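Prolyl-tRNA synthetase (Giardia lamblia ATCC 50803, PDB 3IAL) probably charges tRNA(Pro) with L-proline in an ATP-dependent reaction that releases AMP and diphosphate, and is held here with prolyl-adenylate. Local coordinates at residues 280-285 with 291-296; 383-388 with 425-430; 35-40 with 55-60; 63-68 with 195-200; 15-18 with 22-25. All coordinates share one frame; numbering follows the deposited sequence.

How the contacts relate
From the N terminus the five contacts follow in series; none nests in or crosses another. Contact 5 closes a short turn leading into helix 24-34. Contact 3 then brings the chain after that helix back against helix 52-71, and contact 4, on the same helix further along, closes a far longer loop by packing it on helix 180-201. Contact 1 is the tight reversal after helix 276-285, and contact 2 joins the anticodon-binding domain to helix 416-438. Contact 1 touches all four others: Val292 meets Leu428, Leu293 meets Met57, Leu296 meets Leu64 and Ser283 meets Phe24. Its segments thus lie between N-terminal helices 24-34 and 52-71 and the anticodon-binding domain with helix 416-438.

Contact 1: 280-285 with 291-296; sequences CALSIH and LVLPPL
The last turn of helix 276-285 lies beside the irregular chain that returns after it, with CA atoms 6.4 Å apart at Leu282 and Leu291 and 5.6 Å at His285 and Val292. No direct hydrogen bond joins the backbones. A water bridges the two, donating to Leu282 O at 2.8 Å and accepting from Val292 N at 3.0 Å, and so serves a carbonyl near the helix end, where the regular partners run out. By its place after strand 263-274 the helix is consistent with that of class II motif 3. Leucines suit the dry side. Leu282 and Leu293 run alongside one another in the same direction, their CD2 methyls tightly packed at 3.4 Å, with Leu291 close by. On the other flank Val292 packs its CB on His285 O, 3.3 Å away, at the end of the helix. His285 leans over the loop: its CB meets Val292 O at 3.3 Å, and CD2 touches Pro294 CG at 3.7 Å, the ring and the proline meeting at a slant. Since only the water supplies polar bonding between the segments, the contact depends chiefly on shape, and a hydrogen bond from His285 NE2 to Leu202 O probably fixes the rotation of the imidazole against Pro294.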
# COMPACT_ATOMS: atom_id res chain seq x y z
N CYS B 280 -13.20 12.34 8.85
CA CYS B 280 -13.81 13.61 8.43
C CYS B 280 -14.81 13.43 7.28
O CYS B 280 -15.96 13.84 7.39
CB CYS B 280 -12.75 14.63 8.01
SG CYS B 280 -11.79 15.32 9.38
N ALA B 281 -14.36 12.81 6.20
CA ALA B 281 -15.19 12.58 5.01
C ALA B 281 -16.47 11.82 5.34
O ALA B 281 -17.54 12.15 4.84
CB ALA B 281 -14.41 11.83 3.97
N LEU B 282 -16.36 10.80 6.19
CA LEU B 282 -17.54 9.99 6.53
C LEU B 282 -18.49 10.79 7.41
O LEU B 282 -19.70 10.76 7.22
CB LEU B 282 -17.14 8.69 7.22
CG LEU B 282 -16.24 7.71 6.44
CD1 LEU B 282 -16.05 6.46 7.27
CD2 LEU B 282 -16.78 7.35 5.06
N SER B 283 -17.91 11.51 8.37
CA SER B 283 -18.68 12.16 9.42
C SER B 283 -19.44 13.38 8.91
O SER B 283 -20.60 13.60 9.27
CB SER B 283 -17.76 12.57 10.57
OG SER B 283 -17.22 11.43 11.24
N ILE B 284 -18.78 14.15 8.06
CA ILE B 284 -19.32 15.40 7.56
C ILE B 284 -20.43 15.17 6.54
O ILE B 284 -21.45 15.87 6.56
CB ILE B 284 -18.22 16.28 6.96
CG1 ILE B 284 -17.26 16.73 8.06
CG2 ILE B 284 -18.85 17.49 6.25
CD1 ILE B 284 -16.04 17.49 7.58
N HIS B 285 -20.25 14.19 5.67
CA HIS B 285 -21.21 13.90 4.61
C HIS B 285 -22.34 12.97 5.06
O HIS B 285 -23.38 12.94 4.43
CB HIS B 285 -20.51 13.28 3.40
CG HIS B 285 -19.46 14.17 2.81
ND1 HIS B 285 -19.73 15.47 2.45
CD2 HIS B 285 -18.16 13.95 2.51
CE1 HIS B 285 -18.63 16.01 1.95
NE2 HIS B 285 -17.67 15.11 1.99
N LEU B 291 -24.04 6.29 5.62
CA LEU B 291 -22.94 6.89 4.90
C LEU B 291 -23.40 7.54 3.60
O LEU B 291 -24.41 7.15 3.03
CB LEU B 291 -21.86 5.84 4.56
CG LEU B 291 -21.21 5.08 5.72
CD1 LEU B 291 -20.26 4.02 5.21
CD2 LEU B 291 -20.51 6.03 6.68
N VAL B 292 -22.64 8.53 3.17
CA VAL B 292 -22.80 9.21 1.90
C VAL B 292 -21.36 9.44 1.40
O VAL B 292 -20.70 10.37 1.81
CB VAL B 292 -23.53 10.56 2.09
CG1 VAL B 292 -23.53 11.38 0.80
CG2 VAL B 292 -24.96 10.35 2.62
N LEU B 293 -20.89 8.57 0.51
CA LEU B 293 -19.47 8.51 0.16
C LEU B 293 -19.12 9.34 -1.08
O LEU B 293 -19.75 9.19 -2.12
CB LEU B 293 -19.04 7.06 -0.10
CG LEU B 293 -19.27 6.08 1.06
CD1 LEU B 293 -18.96 4.66 0.60
CD2 LEU B 293 -18.42 6.46 2.27
N PRO B 294 -18.10 10.20 -0.97
CA PRO B 294 -17.50 10.77 -2.17
C PRO B 294 -16.99 9.65 -3.09
O PRO B 294 -16.58 8.59 -2.58
CB PRO B 294 -16.35 11.60 -1.64
CG PRO B 294 -16.70 11.90 -0.22
CD PRO B 294 -17.44 10.70 0.25
N PRO B 295 -17.03 9.85 -4.43
CA PRO B 295 -16.62 8.82 -5.38
C PRO B 295 -15.25 8.19 -5.13
O PRO B 295 -15.11 6.98 -5.27
CB PRO B 295 -16.63 9.57 -6.73
CG PRO B 295 -17.69 10.59 -6.57
CD PRO B 295 -17.67 11.00 -5.10
N LEU B 296 -14.26 9.01 -4.76
CA LEU B 296 -12.90 8.53 -4.48
C LEU B 296 -12.90 7.29 -3.58
O LEU B 296 -12.18 6.33 -3.83
CB LEU B 296 -12.06 9.62 -3.81
CG LEU B 296 -10.64 9.20 -3.41
CD1 LEU B 296 -9.78 8.99 -4.66
CD2 LEU B 296 -9.98 10.22 -2.46
O HOH W 1 -20.43 9.55 4.86

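Contact 2: 383-388 with 425-430; sequences RDVGKD and KARLKE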
# COMPACT_ATOMS: atom_id res chain seq x y z
N ARG B 383 -27.29 9.43 -3.99
CA ARG B 383 -27.43 9.09 -2.57
C ARG B 383 -27.82 10.27 -1.67
O ARG B 383 -28.55 10.08 -0.70
CB ARG B 383 -26.11 8.46 -2.07
CG ARG B 383 -26.04 8.18 -0.58
CD ARG B 383 -27.13 7.24 -0.10
NE ARG B 383 -27.02 7.01 1.33
CZ ARG B 383 -27.49 7.82 2.28
NH1 ARG B 383 -28.17 8.93 1.98
NH2 ARG B 383 -27.30 7.50 3.56
N ASP B 384 -27.31 11.46 -1.96
CA ASP B 384 -27.50 12.61 -1.06
C ASP B 384 -28.90 13.22 -1.11
O ASP B 384 -29.34 13.78 -0.11
CB ASP B 384 -26.46 13.69 -1.34
CG ASP B 384 -26.60 14.29 -2.74
OD1 ASP B 384 -26.95 13.55 -3.68
OD2 ASP B 384 -26.36 15.51 -2.88
N VAL B 385 -29.58 13.11 -2.25
CA VAL B 385 -30.92 13.69 -2.41
C VAL B 385 -32.01 12.63 -2.39
O VAL B 385 -33.15 12.91 -2.01
CB VAL B 385 -31.05 14.51 -3.73
CG1 VAL B 385 -30.29 15.82 -3.61
CG2 VAL B 385 -30.58 13.70 -4.93
N GLY B 386 -31.67 11.42 -2.85
CA GLY B 386 -32.54 10.26 -2.70
C GLY B 386 -33.68 10.15 -3.70
O GLY B 386 -33.69 10.80 -4.75
N LYS B 387 -34.65 9.32 -3.33
CA LYS B 387 -35.78 8.93 -4.19
C LYS B 387 -36.59 10.13 -4.69
O LYS B 387 -37.06 10.13 -5.83
CB LYS B 387 -36.71 7.98 -3.41
CG LYS B 387 -37.35 6.87 -4.25
CD LYS B 387 -38.64 6.33 -3.62
CE LYS B 387 -38.42 5.75 -2.21
NZ LYS B 387 -37.52 4.56 -2.19
N ASP B 388 -36.75 11.14 -3.84
CA ASP B 388 -37.62 12.29 -4.14
C ASP B 388 -37.16 13.06 -5.38
O ASP B 388 -37.99 13.66 -6.07
CB ASP B 388 -37.72 13.25 -2.94
CG ASP B 388 -38.41 12.61 -1.74
OD1 ASP B 388 -39.04 11.55 -1.90
OD2 ASP B 388 -38.33 13.18 -0.62
N LYS B 425 -20.69 15.11 -6.22
CA LYS B 425 -19.53 15.69 -5.55
C LYS B 425 -19.72 17.16 -5.25
O LYS B 425 -19.45 17.61 -4.13
CB LYS B 425 -18.28 15.56 -6.43
CG LYS B 425 -17.54 14.25 -6.28
CD LYS B 425 -16.34 14.20 -7.21
CE LYS B 425 -15.21 15.15 -6.78
NZ LYS B 425 -13.99 14.90 -7.58
N ALA B 426 -20.16 17.92 -6.25
CA ALA B 426 -20.33 19.36 -6.13
C ALA B 426 -21.41 19.73 -5.10
O ALA B 426 -21.25 20.73 -4.39
CB ALA B 426 -20.62 20.01 -7.50
N ARG B 427 -22.49 18.94 -5.01
CA ARG B 427 -23.49 19.15 -3.95
C ARG B 427 -22.93 18.82 -2.56
O ARG B 427 -23.17 19.56 -1.60
CB ARG B 427 -24.77 18.34 -4.20
CG ARG B 427 -25.58 18.80 -5.41
CD ARG B 427 -26.91 18.08 -5.52
NE ARG B 427 -26.79 16.62 -5.56
CZ ARG B 427 -26.65 15.88 -6.66
NH1 ARG B 427 -26.59 16.43 -7.87
NH2 ARG B 427 -26.56 14.56 -6.55
N LEU B 428 -22.18 17.72 -2.44
CA LEU B 428 -21.55 17.37 -1.16
C LEU B 428 -20.60 18.49 -0.71
O LEU B 428 -20.60 18.89 0.46
CB LEU B 428 -20.78 16.05 -1.26
CG LEU B 428 -21.54 14.73 -1.49
CD1 LEU B 428 -20.55 13.56 -1.45
CD2 LEU B 428 -22.67 14.51 -0.49
N LYS B 429 -19.80 18.98 -1.65
CA LYS B 429 -18.80 20.03 -1.41
C LYS B 429 -19.44 21.32 -0.91
O LYS B 429 -19.02 21.88 0.10
CB LYS B 429 -18.04 20.30 -2.71
CG LYS B 429 -16.69 20.96 -2.56
CD LYS B 429 -15.99 21.01 -3.92
CE LYS B 429 -14.71 21.80 -3.88
NZ LYS B 429 -14.94 23.26 -3.66
N GLU B 430 -20.46 21.78 -1.63
CA GLU B 430 -21.19 22.99 -1.28
C GLU B 430 -21.80 22.88 0.12
O GLU B 430 -21.76 23.83 0.90
CB GLU B 430 -22.28 23.28 -2.33
CG GLU B 430 -23.03 24.60 -2.13
CD GLU B 430 -22.12 25.82 -2.21
OE1 GLU B 430 -21.42 26.00 -3.23
OE2 GLU B 430 -22.09 26.61 -1.23
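Asp384 and Arg427 form the firm part of this contact, a side-on salt bridge with one bond to each carboxylate oxygen. Arg427 NE reaches Asp384 OD2 at 2.9 Å with an N-H...O angle of 162°, and Arg427 NH2 reaches Asp384 OD1 at 3.1 Å and 168°. Both oxygens use their syn lone pairs, and the two flat groups are nearly coplanar, 23° apart, so neither can turn readily without losing a bond. The arginine chain bends at chi3 to bring the NE edge round to the acid. On the helix side of the acid, Asp384 CB rests on Leu428 CD2 at 4.0 Å, the buried leucine giving the helix a dry face. Asp384 belongs to the loop between the antiparallel strands 377-382 and 391-394, at one side of the mixed sheet of the anticodon-binding domain, and Arg427 to helix 416-438, so the bridge fastens that loop to a long helix later in the chain. Asp384, Val385 and Arg427, by contrast, are partly exposed, and the packing slackens at Val385, whose CG1 comes no nearer than 4.1 Å to Arg427 NE. Arg391 NH2 also comes close to Arg427 NH1, like charges that Asp384 probably helps to offset.

Contact 3: 35-40 with 55-60; sequences AELVDR and FFMENA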
# COMPACT_ATOMS: atom_id res chain seq x y z
N ALA B 35 -22.11 -0.34 8.99
CA ALA B 35 -21.54 -0.36 7.63
C ALA B 35 -20.32 -1.30 7.51
O ALA B 35 -19.74 -1.44 6.44
CB ALA B 35 -21.20 1.05 7.18
N GLU B 36 -19.97 -1.96 8.62
CA GLU B 36 -18.86 -2.91 8.69
C GLU B 36 -17.54 -2.30 8.22
O GLU B 36 -16.83 -2.86 7.39
CB GLU B 36 -19.23 -4.21 7.96
CG GLU B 36 -20.56 -4.78 8.47
CD GLU B 36 -20.81 -6.22 8.10
OE1 GLU B 36 -20.44 -6.63 6.99
OE2 GLU B 36 -21.42 -6.95 8.92
N LEU B 37 -17.23 -1.13 8.77
CA LEU B 37 -16.03 -0.38 8.39
C LEU B 37 -14.82 -0.86 9.19
O LEU B 37 -13.75 -1.07 8.65
CB LEU B 37 -16.25 1.11 8.64
CG LEU B 37 -17.37 1.78 7.85
CD1 LEU B 37 -17.35 3.30 8.07
CD2 LEU B 37 -17.26 1.43 6.37
N VAL B 38 -15.03 -1.00 10.50
CA VAL B 38 -14.00 -1.44 11.42
C VAL B 38 -14.60 -2.45 12.40
O VAL B 38 -15.82 -2.60 12.50
CB VAL B 38 -13.45 -0.26 12.25
CG1 VAL B 38 -12.80 0.78 11.34
CG2 VAL B 38 -14.55 0.36 13.09
N ASP B 39 -13.72 -3.15 13.10
CA ASP B 39 -14.15 -3.98 14.20
C ASP B 39 -13.29 -3.69 15.44
O ASP B 39 -12.09 -3.97 15.45
CB ASP B 39 -14.09 -5.46 13.82
CG ASP B 39 -14.98 -6.30 14.70
OD1 ASP B 39 -15.05 -5.99 15.91
OD2 ASP B 39 -15.61 -7.25 14.20
N ARG B 40 -13.95 -3.13 16.46
CA ARG B 40 -13.31 -2.72 17.71
C ARG B 40 -13.11 -3.87 18.69
O ARG B 40 -12.47 -3.71 19.72
CB ARG B 40 -14.15 -1.65 18.44
CG ARG B 40 -14.48 -0.42 17.62
CD ARG B 40 -15.42 0.51 18.38
NE ARG B 40 -14.74 1.30 19.41
CZ ARG B 40 -15.32 2.25 20.14
NH1 ARG B 40 -16.60 2.55 19.98
NH2 ARG B 40 -14.61 2.92 21.04
N PHE B 55 -11.53 -0.57 4.76
CA PHE B 55 -10.14 -0.48 4.30
C PHE B 55 -10.01 0.03 2.87
O PHE B 55 -9.04 0.71 2.54
CB PHE B 55 -9.37 -1.80 4.42
CG PHE B 55 -7.89 -1.62 4.20
CD1 PHE B 55 -7.13 -0.94 5.14
CD2 PHE B 55 -7.28 -2.04 3.03
CE1 PHE B 55 -5.76 -0.72 4.94
CE2 PHE B 55 -5.90 -1.84 2.82
CZ PHE B 55 -5.15 -1.19 3.78
N PHE B 56 -10.98 -0.28 2.01
CA PHE B 56 -10.96 0.24 0.64
C PHE B 56 -10.89 1.77 0.61
O PHE B 56 -10.21 2.35 -0.23
CB PHE B 56 -12.18 -0.23 -0.17
CG PHE B 56 -12.22 0.36 -1.54
CD1 PHE B 56 -11.71 -0.35 -2.61
CD2 PHE B 56 -12.68 1.65 -1.74
CE1 PHE B 56 -11.70 0.21 -3.87
CE2 PHE B 56 -12.67 2.22 -3.00
CZ PHE B 56 -12.17 1.49 -4.07
N MET B 57 -11.61 2.42 1.53
CA MET B 57 -11.65 3.88 1.61
C MET B 57 -10.30 4.46 2.05
O MET B 57 -9.81 5.42 1.47
CB MET B 57 -12.72 4.32 2.61
CG MET B 57 -14.14 3.78 2.32
SD MET B 57 -15.28 4.07 3.68
CE MET B 57 -16.72 3.09 3.15
N GLU B 58 -9.71 3.84 3.07
CA GLU B 58 -8.43 4.26 3.63
C GLU B 58 -7.33 4.11 2.59
O GLU B 58 -6.51 5.01 2.40
CB GLU B 58 -8.08 3.42 4.86
CG GLU B 58 -6.70 3.72 5.47
CD GLU B 58 -6.61 5.09 6.11
OE1 GLU B 58 -7.65 5.77 6.29
OE2 GLU B 58 -5.47 5.47 6.46
N ASN B 59 -7.33 2.95 1.94
CA ASN B 59 -6.34 2.66 0.92
C ASN B 59 -6.47 3.63 -0.25
O ASN B 59 -5.46 4.08 -0.80
CB ASN B 59 -6.51 1.23 0.42
CG ASN B 59 -5.33 0.76 -0.40
OD1 ASN B 59 -5.49 0.34 -1.54
ND2 ASN B 59 -4.13 0.84 0.17
N ALA B 60 -7.70 3.98 -0.61
CA ALA B 60 -7.94 4.93 -1.70
C ALA B 60 -7.40 6.31 -1.35
O ALA B 60 -6.81 6.98 -2.20
CB ALA B 60 -9.42 5.00 -2.04
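Leu37 and Met57 make the one close side-chain meeting here: Leu37 CD2 lies 3.7 Å from Met57 CE, the two chains roughly perpendicular. Met57 suits the place because its unbranched chain is long and slim. It runs extended beyond CG, with chi2 at 169° and chi3 at -171°, and delivers its terminal methyl to a leucine whose backbone stands well off from the helix. Leu37 answers with one branch of its fork. Alongside, Leu37 O and Phe55 N are 4.5 Å apart, too far for a hydrogen bond, so nothing polar joins the segments, in keeping with the burial of the three residues that meet.

What sets Leu37 in position is the end of the preceding helix. Glu36 is the first residue to leave helix 24-34; its positive phi of 55° and two bonds back into the last turn make a Schellman motif, which turns the chain sharply. A backbone hydrogen bond between Leu37 and Arg51 then ties the segment to the residue just ahead of helix 52-71, the helix that carries Met57 and probably corresponds to motif 1 of class II synthetases.

Further out, Leu282 of helix 276-285 touches both Leu37 and Met57, and Met32 of helix 24-34 packs on Leu37. Strand 38-39 pairs antiparallel with strand 49-50, while Phe55 packs on Leu78 and Asp39 is hydrogen-bonded to Trp134, both partners in the second subunit, which puts this small apolar junction between the core helices and the dimer interface.

Contact 4: 63-68 with 195-200; sequences RLCEEE and DTIFSD
Ile197, Leu64 and Thr196 bury the most surface where segments 63-68 and 195-200 of helices 52-71 and 180-201 pass each other. Ile197 sits at the middle: its CG1 lies 4.0 Å from Leu64 CD2, and its CD1 reaches on to Cys65 CB at 3.9 Å. The extended chi2 of 162° carries that last methyl forward to the cysteine, a small residue that lets it approach the helix surface. The Leu64 and Ile197 chains run antiparallel, each passing alongside the other. The axes of these two short segments stay 10.3 Å apart at closest approach and run at 136°, nearer antiparallel than parallel. Helix 52-71 is probably the motif 1 helix of the class II core, and both helices meet the catalytic sheet at Ile273 of strand 263-274, consistent with the motif 3 strand, through Cys65 and Ile197. Across the dimer interface, Glu66 and Arg63 pair in salt bridges with Arg63 and Glu66 of the second subunit, as befits motif 1. Thr196 works at the partly exposed flank. Its methyl CG2 faces Glu68 OE1 at 4.1 Å, and a water donates to Glu68 OE1 at 2.7 Å while lying notably close to Thr196 OG1. Each has a further partner: Glu68 OE2 forms a salt bridge with Lys71, and Thr196 OG1 is hydrogen-bonded to Lys192 O. Helix 180-201 widens into a pi-type turn at 196-200, where Asp195 O accepts from Ser199 N and Asp200 N.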
# COMPACT_ATOMS: atom_id res chain seq x y z
N ARG B 63 -3.50 5.98 -1.35
CA ARG B 63 -3.04 5.84 -2.73
C ARG B 63 -3.05 7.19 -3.45
O ARG B 63 -2.13 7.49 -4.20
CB ARG B 63 -3.91 4.84 -3.52
CG ARG B 63 -3.64 3.37 -3.23
CD ARG B 63 -3.54 2.57 -4.53
NE ARG B 63 -3.42 1.12 -4.29
CZ ARG B 63 -4.41 0.24 -4.39
NH1 ARG B 63 -5.64 0.61 -4.73
NH2 ARG B 63 -4.16 -1.05 -4.16
N LEU B 64 -4.11 7.98 -3.24
CA LEU B 64 -4.18 9.31 -3.84
C LEU B 64 -3.04 10.20 -3.33
O LEU B 64 -2.39 10.89 -4.11
CB LEU B 64 -5.52 9.99 -3.57
CG LEU B 64 -5.64 11.43 -4.11
CD1 LEU B 64 -5.54 11.48 -5.66
CD2 LEU B 64 -6.92 12.09 -3.63
N CYS B 65 -2.81 10.18 -2.02
CA CYS B 65 -1.69 10.91 -1.44
C CYS B 65 -0.36 10.50 -2.08
O CYS B 65 0.45 11.35 -2.47
CB CYS B 65 -1.62 10.68 0.07
SG CYS B 65 -0.45 11.81 0.86
N GLU B 66 -0.15 9.20 -2.19
CA GLU B 66 1.06 8.66 -2.78
C GLU B 66 1.24 9.16 -4.20
O GLU B 66 2.31 9.67 -4.57
CB GLU B 66 1.04 7.13 -2.73
CG GLU B 66 1.19 6.56 -1.32
CD GLU B 66 0.70 5.12 -1.18
OE1 GLU B 66 0.26 4.53 -2.18
OE2 GLU B 66 0.75 4.58 -0.05
N GLU B 67 0.18 9.04 -4.99
CA GLU B 67 0.15 9.50 -6.39
C GLU B 67 0.46 10.99 -6.54
O GLU B 67 1.21 11.38 -7.44
CB GLU B 67 -1.23 9.22 -6.99
CG GLU B 67 -1.52 7.76 -7.29
CD GLU B 67 -3.00 7.51 -7.64
OE1 GLU B 67 -3.77 8.50 -7.74
OE2 GLU B 67 -3.37 6.33 -7.82
N GLU B 68 -0.13 11.81 -5.67
CA GLU B 68 0.06 13.28 -5.72
C GLU B 68 1.46 13.68 -5.24
O GLU B 68 2.07 14.61 -5.78
CB GLU B 68 -0.99 13.98 -4.86
CG GLU B 68 -2.41 13.88 -5.38
CD GLU B 68 -2.56 14.45 -6.78
OE1 GLU B 68 -2.19 15.62 -6.99
OE2 GLU B 68 -3.02 13.70 -7.68
N ASP B 195 -5.21 20.04 -0.06
CA ASP B 195 -6.41 20.62 -0.70
C ASP B 195 -6.99 19.69 -1.77
O ASP B 195 -8.19 19.54 -1.86
CB ASP B 195 -6.10 21.98 -1.32
CG ASP B 195 -7.31 22.88 -1.36
OD1 ASP B 195 -7.80 23.26 -0.28
OD2 ASP B 195 -7.78 23.21 -2.47
N THR B 196 -6.12 19.07 -2.56
CA THR B 196 -6.56 18.06 -3.52
C THR B 196 -7.29 16.89 -2.85
O THR B 196 -8.34 16.45 -3.32
CB THR B 196 -5.37 17.48 -4.31
OG1 THR B 196 -4.71 18.53 -5.02
CG2 THR B 196 -5.86 16.42 -5.31
N ILE B 197 -6.72 16.37 -1.77
CA ILE B 197 -7.31 15.21 -1.10
C ILE B 197 -8.60 15.60 -0.40
O ILE B 197 -9.65 15.00 -0.63
CB ILE B 197 -6.37 14.58 -0.06
CG1 ILE B 197 -5.10 14.04 -0.71
CG2 ILE B 197 -7.07 13.45 0.69
CD1 ILE B 197 -3.96 13.80 0.29
N PHE B 198 -8.51 16.60 0.46
CA PHE B 198 -9.61 16.97 1.36
C PHE B 198 -10.78 17.58 0.59
O PHE B 198 -11.94 17.19 0.80
CB PHE B 198 -9.14 18.00 2.39
CG PHE B 198 -8.21 17.47 3.47
CD1 PHE B 198 -7.44 16.32 3.30
CD2 PHE B 198 -8.09 18.17 4.67
CE1 PHE B 198 -6.57 15.88 4.31
CE2 PHE B 198 -7.24 17.73 5.69
CZ PHE B 198 -6.47 16.58 5.50
N SER B 199 -10.49 18.55 -0.27
CA SER B 199 -11.52 19.38 -0.92
C SER B 199 -11.91 18.91 -2.33
O SER B 199 -13.09 18.65 -2.58
CB SER B 199 -11.09 20.85 -0.94
OG SER B 199 -11.05 21.37 0.38
N ASP B 200 -10.95 18.81 -3.24
CA ASP B 200 -11.27 18.41 -4.62
C ASP B 200 -11.86 17.00 -4.66
O ASP B 200 -12.78 16.74 -5.44
CB ASP B 200 -10.04 18.46 -5.53
CG ASP B 200 -9.45 19.86 -5.68
OD1 ASP B 200 -10.04 20.85 -5.19
OD2 ASP B 200 -8.39 19.97 -6.30
O HOH W 2 -2.33 17.79 -5.42

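Contact 5: 15-18 with 22-25; sequences FSLT and DTFA
Leu17 and Thr18 are the residues of segment 15-18 that meet Thr23 across a short turn. The chain comes in from Phe15, whose buried ring meets Trp27 edge-to-face and lies on Ala30 and Ile31, laying the N-terminal loop along helix 24-34. Leu17, further along, turns its side chain toward the other segment; its CD1 stops 4.3 Å from Thr23 CG2, a light contact, while its backbone is hydrogen-bonded to Ser288. Thr18 supplies the decisive atom through its main chain. Thr23 OG1 donates to Thr18 O at 2.7 Å, the hydroxyl lying in the carbonyl plane on a lone pair, with a C=O...O angle of 144°. A chi1 of 68° sets the hydroxyl of Thr23 over its own backbone, facing Thr18, and leaves CG2 to the flank where Leu17 lies. Threonine fits here because one branch bonds and the other packs. The arrangement is a loop closed by a side-chain-to-main-chain bond just ahead of helix 24-34, and the same hydroxyl is also hydrogen-bonded to Thr20 N, so two bonds grip it inside the turn. Phe24, in the first turn of helix 24-34, points its CB away from segment 15-18, and its buried ring packs on Met230 and Pro231.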
# COMPACT_ATOMS: atom_id res chain seq x y z
N PHE B 15 -30.20 0.78 11.24
CA PHE B 15 -29.62 2.12 11.38
C PHE B 15 -30.55 3.22 10.87
O PHE B 15 -30.88 3.28 9.69
CB PHE B 15 -28.27 2.21 10.64
CG PHE B 15 -27.50 3.47 10.93
CD1 PHE B 15 -26.43 3.46 11.81
CD2 PHE B 15 -27.85 4.68 10.34
CE1 PHE B 15 -25.72 4.61 12.10
CE2 PHE B 15 -27.15 5.84 10.61
CZ PHE B 15 -26.08 5.81 11.50
N SER B 16 -30.93 4.12 11.78
CA SER B 16 -31.76 5.26 11.43
C SER B 16 -31.65 6.32 12.52
O SER B 16 -32.37 6.28 13.52
CB SER B 16 -33.22 4.82 11.25
OG SER B 16 -33.98 5.88 10.72
N LEU B 17 -30.74 7.27 12.31
CA LEU B 17 -30.40 8.26 13.33
C LEU B 17 -29.96 9.56 12.68
O LEU B 17 -28.95 9.59 11.99
CB LEU B 17 -29.27 7.72 14.22
CG LEU B 17 -28.85 8.57 15.43
CD1 LEU B 17 -30.07 8.93 16.31
CD2 LEU B 17 -27.78 7.84 16.24
N THR B 18 -30.72 10.62 12.91
CA THR B 18 -30.40 11.93 12.34
C THR B 18 -29.08 12.38 12.96
O THR B 18 -28.87 12.23 14.16
CB THR B 18 -31.53 12.97 12.61
OG1 THR B 18 -32.77 12.45 12.13
CG2 THR B 18 -31.24 14.29 11.92
N ASP B 22 -25.81 16.80 19.05
CA ASP B 22 -26.12 15.96 20.20
C ASP B 22 -25.94 14.45 19.94
O ASP B 22 -25.59 13.71 20.86
CB ASP B 22 -27.55 16.24 20.70
CG ASP B 22 -27.69 17.62 21.35
OD1 ASP B 22 -26.86 18.52 21.10
OD2 ASP B 22 -28.64 17.79 22.13
N THR B 23 -26.17 14.01 18.70
CA THR B 23 -26.18 12.58 18.36
C THR B 23 -24.89 12.05 17.71
O THR B 23 -24.70 10.84 17.64
CB THR B 23 -27.35 12.20 17.41
OG1 THR B 23 -27.15 12.78 16.12
CG2 THR B 23 -28.71 12.65 17.97
N PHE B 24 -24.01 12.94 17.24
CA PHE B 24 -22.89 12.52 16.39
C PHE B 24 -22.06 11.37 16.95
O PHE B 24 -21.77 10.43 16.23
CB PHE B 24 -21.95 13.66 16.04
CG PHE B 24 -20.75 13.20 15.27
CD1 PHE B 24 -20.89 12.72 13.98
CD2 PHE B 24 -19.49 13.15 15.86
CE1 PHE B 24 -19.79 12.24 13.27
CE2 PHE B 24 -18.39 12.68 15.15
CZ PHE B 24 -18.55 12.23 13.86
N ALA B 25 -21.65 11.48 18.21
CA ALA B 25 -20.83 10.46 18.87
C ALA B 25 -21.46 9.06 18.78
O ALA B 25 -20.78 8.09 18.47
CB ALA B 25 -20.59 10.84 20.34